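PDB 1WDV: Ala-tRNApro hydrolase ProX from Aeropyrum pernix, which probably removes alanine mischarged onto proline tRNA, as a free-standing trans-editing deacylase that would complement prolyl-tRNA synthetase. Local coordinates for residues Arg12-Trp16 with Glu138-Ala142; Ser40-Leu46 with Val58-Lys64; Tyr93-Pro99 with Gly124-Glu128; Leu109-Arg113 with Ala145-Ser151; Leu115-Val121 with Glu133-Arg137. All coordinates share one frame; numbering follows the deposited sequence.

In the fold
Contacts 2 and 4 belong to one mixed sheet: contact 2 pairs strands 43-50 and 55-61, contact 4 pairs strands 108-112 and 146-148, and strands 55-61 and 108-112 are neighbours between them, the centres lying about 11 Å apart. Contacts 1 and 5 share helix 136-143, with centres also about 11 Å apart, and meet where Trp16 packs on Phe134. Contact 3 joins two loops; it touches contact 2 where Thr45 OG1 bonds to Val98 O, but lies about 19 Å, centre to centre, from contact 4. Contacts 2, 3 and 5 belong to the aminoacyl-tRNA editing domain. No ligand marks the active site.

Contact 1. Residues Arg12-Trp16 with Glu138-Ala142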
# COMPACT_ATOMS: atom_id res chain seq x y z
N ARG A 12 -10.08 14.98 1.47
CA ARG A 12 -11.16 14.09 1.07
C ARG A 12 -12.21 13.95 2.18
O ARG A 12 -13.23 13.27 1.98
CB ARG A 12 -10.62 12.68 0.71
CG ARG A 12 -9.55 12.58 -0.39
CD ARG A 12 -9.94 13.22 -1.72
NE ARG A 12 -8.98 12.87 -2.77
CZ ARG A 12 -9.13 11.85 -3.62
NH1 ARG A 12 -10.21 11.08 -3.58
NH2 ARG A 12 -8.20 11.59 -4.53
N GLY A 13 -11.95 14.56 3.33
CA GLY A 13 -12.86 14.52 4.47
C GLY A 13 -13.03 13.14 5.08
O GLY A 13 -14.09 12.81 5.61
N LEU A 14 -11.99 12.32 5.00
CA LEU A 14 -12.07 10.97 5.51
C LEU A 14 -11.69 10.87 6.98
O LEU A 14 -11.07 11.80 7.54
CB LEU A 14 -11.19 10.06 4.65
CG LEU A 14 -11.66 9.97 3.18
CD1 LEU A 14 -10.59 9.29 2.32
CD2 LEU A 14 -12.98 9.22 3.11
N THR A 15 -12.08 9.76 7.60
CA THR A 15 -11.82 9.52 9.02
C THR A 15 -10.54 8.73 9.30
O THR A 15 -10.28 8.37 10.46
CB THR A 15 -13.02 8.79 9.71
OG1 THR A 15 -13.16 7.46 9.20
CG2 THR A 15 -14.32 9.55 9.48
N TRP A 16 -9.74 8.49 8.26
CA TRP A 16 -8.50 7.72 8.41
C TRP A 16 -7.56 8.42 9.39
O TRP A 16 -7.59 9.63 9.54
CB TRP A 16 -7.80 7.57 7.06
CG TRP A 16 -8.64 6.93 6.02
CD1 TRP A 16 -9.90 6.41 6.15
CD2 TRP A 16 -8.26 6.71 4.67
NE1 TRP A 16 -10.32 5.87 4.94
CE2 TRP A 16 -9.33 6.05 4.02
CE3 TRP A 16 -7.10 7.00 3.95
CZ2 TRP A 16 -9.28 5.68 2.67
CZ3 TRP A 16 -7.04 6.64 2.61
CH2 TRP A 16 -8.12 5.99 1.99
N GLU A 138 -13.15 2.27 1.23
CA GLU A 138 -13.12 3.73 1.09
C GLU A 138 -11.94 4.12 0.20
O GLU A 138 -12.03 5.07 -0.59
CB GLU A 138 -13.01 4.41 2.45
CG GLU A 138 -14.30 4.23 3.31
CD GLU A 138 -14.21 4.92 4.67
OE1 GLU A 138 -13.16 5.50 5.02
OE2 GLU A 138 -15.22 4.88 5.42
N LEU A 139 -10.84 3.37 0.29
CA LEU A 139 -9.68 3.66 -0.52
C LEU A 139 -10.05 3.45 -1.99
O LEU A 139 -9.76 4.28 -2.85
CB LEU A 139 -8.52 2.73 -0.14
CG LEU A 139 -7.34 2.80 -1.09
CD1 LEU A 139 -6.70 4.16 -1.00
CD2 LEU A 139 -6.32 1.68 -0.73
N VAL A 140 -10.69 2.33 -2.27
CA VAL A 140 -11.06 2.04 -3.64
C VAL A 140 -12.01 3.09 -4.18
O VAL A 140 -11.80 3.62 -5.28
CB VAL A 140 -11.67 0.63 -3.74
CG1 VAL A 140 -12.18 0.35 -5.16
CG2 VAL A 140 -10.59 -0.41 -3.41
N GLU A 141 -13.03 3.43 -3.41
CA GLU A 141 -13.99 4.41 -3.89
C GLU A 141 -13.37 5.78 -4.14
O GLU A 141 -13.67 6.45 -5.13
CB GLU A 141 -15.17 4.53 -2.93
CG GLU A 141 -16.23 5.49 -3.44
CD GLU A 141 -17.53 5.38 -2.70
OE1 GLU A 141 -18.19 4.32 -2.81
OE2 GLU A 141 -17.89 6.35 -2.00
N ALA A 142 -12.47 6.19 -3.25
CA ALA A 142 -11.84 7.50 -3.37
C ALA A 142 -10.85 7.64 -4.51
O ALA A 142 -10.64 8.74 -5.03
CB ALA A 142 -11.16 7.86 -2.07
O HOH W 1 -13.68 7.95 6.30
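Arg12 and Trp16 each direct an N-H at helix 136-143, one at its C-terminal end and one near its start. Arg12 NH1 donates to the backbone O of Ala142 at 2.8 Å with an N-H...O angle of 166°. The oxygen lies at the edge of the guanidinium, in its plane, while the nitrogen stands above the carbonyl plane of Ala142. A bend at chi2 (-55°) turns the chain of Arg12 toward the helix end, and Arg12 NH1 also passes 3.7 Å from Ala142 CB.

Four residues on, Trp16 NE1 donates to Glu138 OE1 at 2.9 Å. Ring and carboxylate are nearly coplanar, 9° apart, and the oxygen is met nearly along its C-O axis. Glu138 OE1 also accepts from a water, 2.8 Å away, that in turn accepts from the backbone N of Thr15, so the glutamate holds both side chain and main chain of the loop.

Beyond the polar atoms, the six-membered part of the indole crosses Leu139 at about a right angle, Trp16 CH2 lying 3.8 Å from Leu139 CD1. Leu14 CD1 rests over one face of the indole, offset toward its rim, and Trp8 and Phe134 also meet this ring. Gly13, at positive phi, closes helix 4-12 in a Schellman motif and begins the turn into the loop.

The contact thus ties the end of the N-terminal helix to helix 136-143. A cationic group at the C-terminal end of that helix would be expected to interact favourably with its dipole, while the indole N-H and the water would be expected to stabilise the negative charge on Glu138 OE1.

Contact 2. Residues Ser40-Leu46 with Val58-Lys64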
# COMPACT_ATOMS: atom_id res chain seq x y z
N SER A 40 -2.69 -10.19 8.23
CA SER A 40 -3.53 -9.89 7.07
C SER A 40 -4.11 -8.48 7.17
O SER A 40 -4.58 -7.94 6.16
CB SER A 40 -4.65 -10.92 6.90
OG SER A 40 -5.66 -10.79 7.90
N GLU A 41 -4.10 -7.91 8.36
CA GLU A 41 -4.59 -6.53 8.55
C GLU A 41 -3.51 -5.47 8.42
O GLU A 41 -3.81 -4.27 8.52
CB GLU A 41 -5.28 -6.40 9.90
CG GLU A 41 -6.56 -7.21 9.90
CD GLU A 41 -7.04 -7.54 11.30
OE1 GLU A 41 -7.92 -6.82 11.83
OE2 GLU A 41 -6.55 -8.54 11.87
N ILE A 42 -2.26 -5.89 8.26
CA ILE A 42 -1.14 -4.96 8.04
C ILE A 42 -0.91 -5.05 6.53
O ILE A 42 -0.41 -6.07 6.02
CB ILE A 42 0.15 -5.42 8.74
CG1 ILE A 42 -0.10 -5.62 10.23
CG2 ILE A 42 1.26 -4.40 8.47
CD1 ILE A 42 -0.60 -4.34 11.03
N VAL A 43 -1.24 -4.01 5.79
CA VAL A 43 -1.11 -4.12 4.34
C VAL A 43 0.14 -3.44 3.82
O VAL A 43 0.56 -2.42 4.34
CB VAL A 43 -2.34 -3.54 3.62
CG1 VAL A 43 -3.57 -4.36 3.97
CG2 VAL A 43 -2.57 -2.08 4.04
N LYS A 44 0.72 -4.03 2.79
CA LYS A 44 1.91 -3.41 2.22
C LYS A 44 1.58 -2.85 0.85
O LYS A 44 0.78 -3.43 0.13
CB LYS A 44 3.05 -4.42 2.15
CG LYS A 44 2.67 -5.79 1.68
CD LYS A 44 3.53 -6.83 2.39
CE LYS A 44 3.33 -8.24 1.86
NZ LYS A 44 4.39 -9.16 2.38
N THR A 45 2.15 -1.69 0.56
CA THR A 45 2.01 -1.00 -0.72
C THR A 45 3.27 -1.37 -1.46
O THR A 45 4.34 -0.85 -1.15
CB THR A 45 1.99 0.54 -0.56
OG1 THR A 45 0.92 0.93 0.32
CG2 THR A 45 1.74 1.22 -1.89
N LEU A 46 3.15 -2.27 -2.42
CA LEU A 46 4.31 -2.70 -3.19
C LEU A 46 4.41 -1.97 -4.50
O LEU A 46 3.44 -1.91 -5.25
CB LEU A 46 4.21 -4.20 -3.50
CG LEU A 46 4.05 -5.10 -2.27
CD1 LEU A 46 3.84 -6.56 -2.75
CD2 LEU A 46 5.28 -4.96 -1.38
N VAL A 58 0.66 -1.56 -5.43
CA VAL A 58 -0.23 -2.71 -5.25
C VAL A 58 -0.35 -3.02 -3.76
O VAL A 58 0.62 -3.38 -3.11
CB VAL A 58 0.38 -3.93 -6.02
CG1 VAL A 58 -0.62 -5.11 -6.02
CG2 VAL A 58 0.71 -3.50 -7.47
N VAL A 59 -1.57 -2.89 -3.24
CA VAL A 59 -1.83 -3.11 -1.83
C VAL A 59 -2.31 -4.52 -1.58
O VAL A 59 -3.37 -4.94 -2.09
CB VAL A 59 -2.90 -2.12 -1.31
CG1 VAL A 59 -3.08 -2.30 0.16
CG2 VAL A 59 -2.45 -0.67 -1.61
N ILE A 60 -1.53 -5.27 -0.79
CA ILE A 60 -1.86 -6.66 -0.48
C ILE A 60 -1.76 -6.95 1.02
O ILE A 60 -1.16 -6.17 1.78
CB ILE A 60 -0.93 -7.67 -1.24
CG1 ILE A 60 0.50 -7.59 -0.70
CG2 ILE A 60 -0.92 -7.35 -2.77
CD1 ILE A 60 1.42 -8.74 -1.24
N PRO A 61 -2.39 -8.04 1.47
CA PRO A 61 -2.37 -8.46 2.88
C PRO A 61 -0.94 -8.74 3.31
O PRO A 61 -0.13 -9.22 2.52
CB PRO A 61 -3.20 -9.74 2.90
CG PRO A 61 -4.06 -9.62 1.69
CD PRO A 61 -3.19 -8.98 0.66
N GLY A 62 -0.64 -8.47 4.57
CA GLY A 62 0.71 -8.63 5.07
C GLY A 62 1.24 -10.05 5.11
O GLY A 62 2.48 -10.23 5.13
N ASP A 63 0.32 -11.02 5.16
CA ASP A 63 0.72 -12.42 5.19
C ASP A 63 0.77 -13.05 3.80
O ASP A 63 0.84 -14.27 3.67
CB ASP A 63 -0.20 -13.24 6.13
CG ASP A 63 -1.68 -13.16 5.76
OD1 ASP A 63 -2.06 -12.36 4.89
OD2 ASP A 63 -2.48 -13.91 6.37
N LYS A 64 0.77 -12.23 2.74
CA LYS A 64 0.88 -12.78 1.38
C LYS A 64 2.01 -12.08 0.66
O LYS A 64 2.63 -11.16 1.19
CB LYS A 64 -0.41 -12.53 0.58
CG LYS A 64 -1.69 -12.99 1.27
CD LYS A 64 -1.87 -14.50 1.21
CE LYS A 64 -3.30 -14.87 1.64
NZ LYS A 64 -3.42 -16.35 1.78
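Lys44 and Ile60 face each other in a hydrogen-bonded pair of the antiparallel beta hairpin made by strands 43-50 and 55-61. Their side chains, with those of Leu46 and Val58, occupy one face of the sheet. Lys44 CG sits between its own backbone N and carbonyl carbon (chi1 43°), which lays the aliphatic chain obliquely across Ile60, with Lys44 CG 3.7 Å from Ile60 CG1. Ile60 has its CG1 in the equivalent place (chi1 69°), and its far methyl, Ile60 CD1, lies between two neighbours: Lys44 CE and, at 3.6 Å, Leu46 CD1. The side chains of Leu46 and Ile60 cross at about a right angle, so the isoleucine tip is shared by a leucine branch and the methylenes of a lysine.

The other face carries Thr45 and Val59, and Val59 CG1 fits against Val43 CB at 3.7 Å. Thr45 OG1 bonds to Val98 O, and Val43 continues the apolar layer onto Val121 and Leu115.

Between the faces, paired N-H...O bonds join Lys44 to Ile60 and Leu46 to Val58; the one from Leu46 N to Val58 O is nearly straight, at 176°. Between these pairs, Val59 CA makes a C-H...O contact of 3.3 Å with Lys44 O.

From Pro61 to Lys64 the chain makes a type I turn, closed by Lys64 N bonding to Pro61 O. Asp63 sets its carboxylate beside Ser40, Asp63 OD1 lying 3.6 Å from Ser40 CB. The long arm of Lys44 spans this turn too, and Lys44 NZ makes a weak hydrogen bond of 2.9 Å to Lys64 O.

Contact 3. Residues Tyr93-Pro99 with Gly124-Glu128; sequences YPVGGVP and GGGRE
Gly97 and Gly126 bring two irregular loops together through their backbones, Gly126 N donating to Gly97 O at 2.8 Å with the donor in the carbonyl plane. The N-H...O angle of 135° makes this a bent bond. Close by, the chains approach through C-H...O contacts: the bare Gly124 CA lets Val98 O come to 3.3 Å, and Pro99 CA lies 3.2 Å from Gly124 O. Side chains are absent at all three glycines of 124-126, and Gly126 adopts a positive phi of 105°.

At the outer end Glu128 bends at its second torsion (chi2 -74°), bringing its carboxylate to Gly96. Gly96 N donates to Glu128 OE2 from above the carboxylate plane; the modelled 2.5 Å is unusually short, so the exact length is doubtful. Pro94 packs alongside, Pro94 CB 3.9 Å from Glu128 CG. Further in, the Tyr93 ring offers its edge to Gly126 O, 3.5 Å from Tyr93 CD2, and one face to Pro99 CD; its hydroxyl bonds to Ala102 O.

The loop after helix 84-91 is thus joined to the turn between strands 121-124 and 130-134 mainly by peptide groups. Gly124 O, buried here, has no hydrogen-bonding partner in the model, which probably carries some polar cost, the C-H of Pro99 CA being a weak substitute.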
# COMPACT_ATOMS: atom_id res chain seq x y z
N TYR A 93 8.75 8.36 -0.69
CA TYR A 93 8.53 7.89 0.69
C TYR A 93 9.53 6.80 1.04
O TYR A 93 10.03 6.10 0.17
CB TYR A 93 7.12 7.35 0.84
CG TYR A 93 6.06 8.41 0.66
CD1 TYR A 93 5.40 8.57 -0.57
CD2 TYR A 93 5.71 9.21 1.71
CE1 TYR A 93 4.40 9.53 -0.72
CE2 TYR A 93 4.71 10.16 1.58
CZ TYR A 93 4.06 10.31 0.37
OH TYR A 93 3.04 11.25 0.29
N PRO A 94 9.81 6.63 2.34
CA PRO A 94 10.78 5.61 2.74
C PRO A 94 10.29 4.17 2.60
O PRO A 94 9.10 3.89 2.73
CB PRO A 94 11.11 6.01 4.17
CG PRO A 94 9.85 6.64 4.67
CD PRO A 94 9.37 7.45 3.48
N VAL A 95 11.23 3.27 2.30
CA VAL A 95 10.95 1.86 2.11
C VAL A 95 9.86 1.30 3.02
O VAL A 95 8.92 0.67 2.53
CB VAL A 95 12.25 1.03 2.28
CG1 VAL A 95 11.93 -0.47 2.29
CG2 VAL A 95 13.22 1.36 1.14
N GLY A 96 9.98 1.51 4.32
CA GLY A 96 8.97 0.98 5.23
C GLY A 96 7.76 1.86 5.54
O GLY A 96 7.02 1.62 6.51
N GLY A 97 7.52 2.87 4.72
CA GLY A 97 6.39 3.73 4.99
C GLY A 97 5.61 4.18 3.77
O GLY A 97 4.91 5.20 3.83
N VAL A 98 5.71 3.44 2.67
CA VAL A 98 5.02 3.82 1.43
C VAL A 98 3.51 3.79 1.62
O VAL A 98 2.96 2.74 1.91
CB VAL A 98 5.41 2.88 0.27
CG1 VAL A 98 4.72 3.29 -1.05
CG2 VAL A 98 6.93 2.94 0.07
N PRO A 99 2.84 4.93 1.47
CA PRO A 99 1.38 5.00 1.63
C PRO A 99 0.66 4.62 0.34
O PRO A 99 1.24 4.62 -0.73
CB PRO A 99 1.14 6.46 1.99
CG PRO A 99 2.21 7.17 1.11
CD PRO A 99 3.42 6.26 1.19
N GLY A 124 1.08 1.82 4.97
CA GLY A 124 2.19 2.74 5.17
C GLY A 124 1.64 4.13 5.43
O GLY A 124 0.73 4.59 4.74
N GLY A 125 2.20 4.82 6.42
CA GLY A 125 1.71 6.15 6.74
C GLY A 125 2.53 7.31 6.21
O GLY A 125 2.23 8.46 6.53
N GLY A 126 3.56 7.03 5.42
CA GLY A 126 4.38 8.12 4.88
C GLY A 126 5.74 8.29 5.55
O GLY A 126 6.59 9.05 5.06
N ARG A 127 5.93 7.62 6.68
CA ARG A 127 7.18 7.65 7.45
C ARG A 127 7.37 6.22 7.96
O ARG A 127 6.39 5.48 8.10
CB ARG A 127 7.08 8.60 8.64
CG ARG A 127 6.79 10.05 8.30
CD ARG A 127 7.96 10.72 7.61
NE ARG A 127 7.68 12.14 7.34
CZ ARG A 127 8.47 12.95 6.64
NH1 ARG A 127 9.60 12.49 6.10
NH2 ARG A 127 8.12 14.22 6.45
N GLU A 128 8.61 5.85 8.24
CA GLU A 128 8.93 4.51 8.72
C GLU A 128 8.20 4.15 10.00
O GLU A 128 7.93 2.97 10.26
CB GLU A 128 10.44 4.39 8.96
CG GLU A 128 11.29 4.27 7.71
CD GLU A 128 11.18 2.90 7.05
OE1 GLU A 128 10.71 1.95 7.72
OE2 GLU A 128 11.58 2.76 5.86

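Contact 4. Residues Leu109-Arg113 with Ala145-Ser151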
# COMPACT_ATOMS: atom_id res chain seq x y z
N LEU A 109 -2.88 2.72 -8.83
CA LEU A 109 -3.17 1.94 -7.63
C LEU A 109 -4.00 0.68 -7.90
O LEU A 109 -5.00 0.73 -8.64
CB LEU A 109 -3.92 2.83 -6.62
CG LEU A 109 -4.31 2.24 -5.26
CD1 LEU A 109 -3.03 1.93 -4.49
CD2 LEU A 109 -5.18 3.22 -4.48
N VAL A 110 -3.58 -0.43 -7.31
CA VAL A 110 -4.27 -1.73 -7.45
C VAL A 110 -4.47 -2.27 -6.03
O VAL A 110 -3.55 -2.27 -5.23
CB VAL A 110 -3.39 -2.75 -8.25
CG1 VAL A 110 -4.09 -4.11 -8.35
CG2 VAL A 110 -3.06 -2.20 -9.64
N VAL A 111 -5.68 -2.74 -5.72
CA VAL A 111 -5.98 -3.24 -4.37
C VAL A 111 -6.41 -4.70 -4.45
O VAL A 111 -7.28 -5.04 -5.25
CB VAL A 111 -7.10 -2.40 -3.70
CG1 VAL A 111 -7.46 -2.96 -2.33
CG2 VAL A 111 -6.59 -0.97 -3.50
N ASP A 112 -5.78 -5.57 -3.67
CA ASP A 112 -6.19 -6.97 -3.70
C ASP A 112 -7.59 -7.14 -3.12
O ASP A 112 -7.87 -6.66 -2.03
CB ASP A 112 -5.24 -7.87 -2.95
CG ASP A 112 -5.50 -9.33 -3.26
OD1 ASP A 112 -6.51 -9.90 -2.77
OD2 ASP A 112 -4.75 -9.92 -4.04
N ARG A 113 -8.46 -7.84 -3.84
CA ARG A 113 -9.85 -7.94 -3.38
C ARG A 113 -10.03 -8.67 -2.05
O ARG A 113 -11.05 -8.47 -1.40
CB ARG A 113 -10.76 -8.58 -4.46
CG ARG A 113 -11.11 -10.02 -4.25
CD ARG A 113 -11.92 -10.62 -5.39
NE ARG A 113 -11.29 -10.48 -6.69
CZ ARG A 113 -11.65 -9.59 -7.61
NH1 ARG A 113 -12.66 -8.74 -7.38
NH2 ARG A 113 -11.01 -9.55 -8.77
N ALA A 145 -9.30 2.90 -7.75
CA ALA A 145 -8.34 1.82 -7.82
C ALA A 145 -8.91 0.55 -8.44
O ALA A 145 -10.10 0.22 -8.28
CB ALA A 145 -7.81 1.51 -6.43
N VAL A 146 -8.05 -0.15 -9.15
CA VAL A 146 -8.39 -1.41 -9.76
C VAL A 146 -8.38 -2.51 -8.69
O VAL A 146 -7.39 -2.67 -8.00
CB VAL A 146 -7.33 -1.80 -10.81
CG1 VAL A 146 -7.73 -3.09 -11.47
CG2 VAL A 146 -7.14 -0.67 -11.82
N VAL A 147 -9.47 -3.26 -8.56
CA VAL A 147 -9.51 -4.37 -7.59
C VAL A 147 -9.13 -5.64 -8.36
O VAL A 147 -9.73 -5.92 -9.40
CB VAL A 147 -10.93 -4.50 -6.99
CG1 VAL A 147 -11.01 -5.70 -6.09
CG2 VAL A 147 -11.27 -3.20 -6.17
N ALA A 148 -8.17 -6.42 -7.86
CA ALA A 148 -7.71 -7.61 -8.56
C ALA A 148 -7.24 -8.68 -7.60
O ALA A 148 -7.19 -8.46 -6.40
CB ALA A 148 -6.57 -7.22 -9.51
N ASP A 149 -6.92 -9.86 -8.12
CA ASP A 149 -6.41 -10.95 -7.31
C ASP A 149 -4.93 -10.95 -7.65
O ASP A 149 -4.52 -11.53 -8.67
CB ASP A 149 -7.08 -12.27 -7.71
CG ASP A 149 -8.57 -12.22 -7.47
OD1 ASP A 149 -8.96 -12.12 -6.30
OD2 ASP A 149 -9.35 -12.27 -8.45
N VAL A 150 -4.14 -10.33 -6.79
CA VAL A 150 -2.71 -10.18 -7.07
C VAL A 150 -1.78 -10.68 -5.98
O VAL A 150 -0.61 -10.31 -5.95
CB VAL A 150 -2.40 -8.71 -7.38
CG1 VAL A 150 -3.01 -8.33 -8.73
CG2 VAL A 150 -2.98 -7.81 -6.28
N SER A 151 -2.29 -11.51 -5.08
CA SER A 151 -1.47 -12.02 -4.00
C SER A 151 -1.45 -13.54 -4.00
O SER A 151 -2.32 -14.17 -4.59
CB SER A 151 -1.99 -11.49 -2.65
OG SER A 151 -3.34 -11.87 -2.44
O HOH W 2 -7.25 -12.09 -4.08
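Val111 sits at the middle of a parallel pairing between strands 108-112 and 146-148, the latter an edge of the five-stranded mixed sheet. Its N donates to Val146 O and its O accepts from Ala148 N, while bonds from Val146 N to Leu109 O and from Arg113 N to Ala148 O extend the pattern. The strands run 35° from parallel.

On one face of the sheet Val110 CG1 lies 4.1 Å from Ala148 CB; Leu74 of helix 68-75 covers this side. Toward helix 136-143, Val111 CG2 and Leu109 CD2 both approach Ala145 CB, the latter at 3.7 Å, and Leu139 of that helix packs on both.

Beyond the strands, Asp112 binds the segment after strand 146-148. With CG swung opposite the backbone N (chi1 -167°), Asp112 OD2 accepts from Val150 N at 2.8 Å and from Ser151 OG at 2.9 Å. These donors reach it from opposite faces of the carboxylate plane, so one oxygen holds two successive residues. Asp112 OD1 is positioned by Ile114 N, and a water donates to both Asp112 OD1 and Asp149 OD1, bridging two acids that would otherwise probably repel each other.

Arg113 takes hold of Asp149 side-on in a salt bridge. Arg113 NE donates to Asp149 OD1 at 2.9 Å, and its NH2 to Asp149 OD2 at 3.2 Å. The carboxylate lies at the guanidinium edge, though the two planes are 50° apart. Val147 crosses the arginine at about a right angle: Val147 CG1 lies over one guanidinium face and also presses close to the base of the chain, 3.3 Å from Arg113 CB.

Contact 5. Residues Leu115-Val121 with Glu133-Arg137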
# COMPACT_ATOMS: atom_id res chain seq x y z
N LEU A 115 -8.84 -7.94 0.55
CA LEU A 115 -8.90 -6.93 1.59
C LEU A 115 -10.25 -6.23 1.70
O LEU A 115 -10.52 -5.57 2.69
CB LEU A 115 -7.83 -5.86 1.35
CG LEU A 115 -6.38 -6.34 1.41
CD1 LEU A 115 -5.49 -5.18 0.94
CD2 LEU A 115 -6.02 -6.79 2.84
N LEU A 116 -11.12 -6.38 0.70
CA LEU A 116 -12.36 -5.62 0.71
C LEU A 116 -13.38 -5.87 1.83
O LEU A 116 -14.11 -4.95 2.22
CB LEU A 116 -13.01 -5.71 -0.67
CG LEU A 116 -12.19 -4.94 -1.70
CD1 LEU A 116 -12.80 -5.15 -3.07
CD2 LEU A 116 -12.18 -3.44 -1.35
N SER A 117 -13.42 -7.09 2.36
CA SER A 117 -14.35 -7.38 3.44
C SER A 117 -13.84 -6.87 4.79
O SER A 117 -14.58 -6.82 5.76
CB SER A 117 -14.60 -8.89 3.56
OG SER A 117 -13.39 -9.54 3.88
N ARG A 118 -12.56 -6.48 4.84
CA ARG A 118 -12.01 -5.98 6.11
C ARG A 118 -12.34 -4.50 6.28
O ARG A 118 -12.06 -3.68 5.40
CB ARG A 118 -10.49 -6.20 6.16
CG ARG A 118 -9.88 -5.94 7.55
CD ARG A 118 -10.10 -7.11 8.50
NE ARG A 118 -9.21 -8.23 8.19
CZ ARG A 118 -9.20 -9.35 8.90
NH1 ARG A 118 -10.04 -9.49 9.92
NH2 ARG A 118 -8.32 -10.30 8.63
N LYS A 119 -12.96 -4.14 7.40
CA LYS A 119 -13.33 -2.74 7.59
C LYS A 119 -12.15 -1.84 7.86
O LYS A 119 -12.16 -0.68 7.44
CB LYS A 119 -14.35 -2.60 8.72
CG LYS A 119 -15.63 -3.37 8.40
CD LYS A 119 -16.87 -2.77 9.06
CE LYS A 119 -18.13 -3.23 8.33
NZ LYS A 119 -19.35 -2.56 8.87
N LYS A 120 -11.14 -2.36 8.53
CA LYS A 120 -9.99 -1.54 8.90
C LYS A 120 -8.68 -2.29 8.69
O LYS A 120 -8.54 -3.46 9.07
CB LYS A 120 -10.14 -1.13 10.37
CG LYS A 120 -9.00 -0.34 10.96
CD LYS A 120 -9.40 0.13 12.37
CE LYS A 120 -10.68 0.99 12.31
NZ LYS A 120 -11.17 1.44 13.66
N VAL A 121 -7.74 -1.62 8.05
CA VAL A 121 -6.40 -2.21 7.84
C VAL A 121 -5.40 -1.12 8.13
O VAL A 121 -5.76 0.06 8.32
CB VAL A 121 -6.18 -2.76 6.40
CG1 VAL A 121 -7.16 -3.93 6.14
CG2 VAL A 121 -6.36 -1.66 5.36
N GLU A 133 -4.28 4.02 9.30
CA GLU A 133 -5.44 3.19 9.60
C GLU A 133 -6.51 3.64 8.61
O GLU A 133 -6.93 4.81 8.64
CB GLU A 133 -5.91 3.45 11.02
CG GLU A 133 -7.20 2.74 11.40
CD GLU A 133 -7.70 3.28 12.73
OE1 GLU A 133 -7.22 2.82 13.78
OE2 GLU A 133 -8.53 4.21 12.73
N PHE A 134 -6.93 2.73 7.74
CA PHE A 134 -7.94 3.07 6.72
C PHE A 134 -8.86 1.92 6.30
O PHE A 134 -8.64 0.77 6.64
CB PHE A 134 -7.22 3.62 5.46
CG PHE A 134 -6.50 2.57 4.62
CD1 PHE A 134 -7.13 1.99 3.51
CD2 PHE A 134 -5.19 2.18 4.92
CE1 PHE A 134 -6.46 1.05 2.72
CE2 PHE A 134 -4.51 1.24 4.14
CZ PHE A 134 -5.15 0.67 3.03
N SER A 135 -9.89 2.26 5.54
CA SER A 135 -10.85 1.27 5.05
C SER A 135 -10.53 0.97 3.60
O SER A 135 -10.50 1.87 2.78
CB SER A 135 -12.26 1.86 5.10
OG SER A 135 -13.11 1.17 4.17
N PRO A 136 -10.31 -0.31 3.27
CA PRO A 136 -10.02 -0.70 1.89
C PRO A 136 -11.11 -0.23 0.93
O PRO A 136 -10.83 0.33 -0.12
CB PRO A 136 -9.93 -2.22 1.97
CG PRO A 136 -9.29 -2.42 3.34
CD PRO A 136 -10.06 -1.42 4.21
N ARG A 137 -12.37 -0.44 1.30
CA ARG A 137 -13.43 0.00 0.40
C ARG A 137 -13.42 1.50 0.18
O ARG A 137 -13.64 1.95 -0.96
CB ARG A 137 -14.79 -0.41 0.95
CG ARG A 137 -14.96 -1.87 0.79
CD ARG A 137 -16.37 -2.30 1.15
NE ARG A 137 -16.67 -3.56 0.52
CZ ARG A 137 -17.48 -4.46 1.04
NH1 ARG A 137 -18.07 -4.21 2.21
NH2 ARG A 137 -17.71 -5.60 0.39
O HOH W 3 -13.21 -2.50 3.29
O HOH W 4 -10.45 3.96 14.65
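Val121 CG2 meets the Pro136 ring at CG, 3.6 Å away, in the tight part of this contact. With CG1 of Val121 opposite the carbonyl carbon (chi1 -63°), CG2 is left between the backbone N and the carbonyl carbon and makes a CH-pi contact over the face of Phe134, 3.7 Å from the ring centroid. Paired backbone bonds between Val121 and Phe134 hold the two residues in antiparallel register, and Val43 adds to the apolar layer. The proline ring continues into the type I turn 115-118, Pro136 CD 3.2 Å from Arg118 O.

On the outer side the exposed residues Lys120 and Arg137 make looser contacts. Lys120 runs its methylenes over Glu133, Lys120 CD 3.5 Å from Glu133 CG, but Lys120 NZ is a long 3.9 Å from Glu133 OE2; a water bonds to both, and Arg17 takes the other carboxylate oxygen, OE1. Arg137 extends past Leu116, whose O lies over one guanidinium face.

A second water accepts from Arg137 N and donates to Leu116 O and Arg118 O, while Ser135 OG caps the helix at Glu138 N. Direct apolar contact therefore joins the end of strand 130-134 and the first turn of helix 136-143 to the loop, whereas toward solvent, waters carry much of the polar linkage.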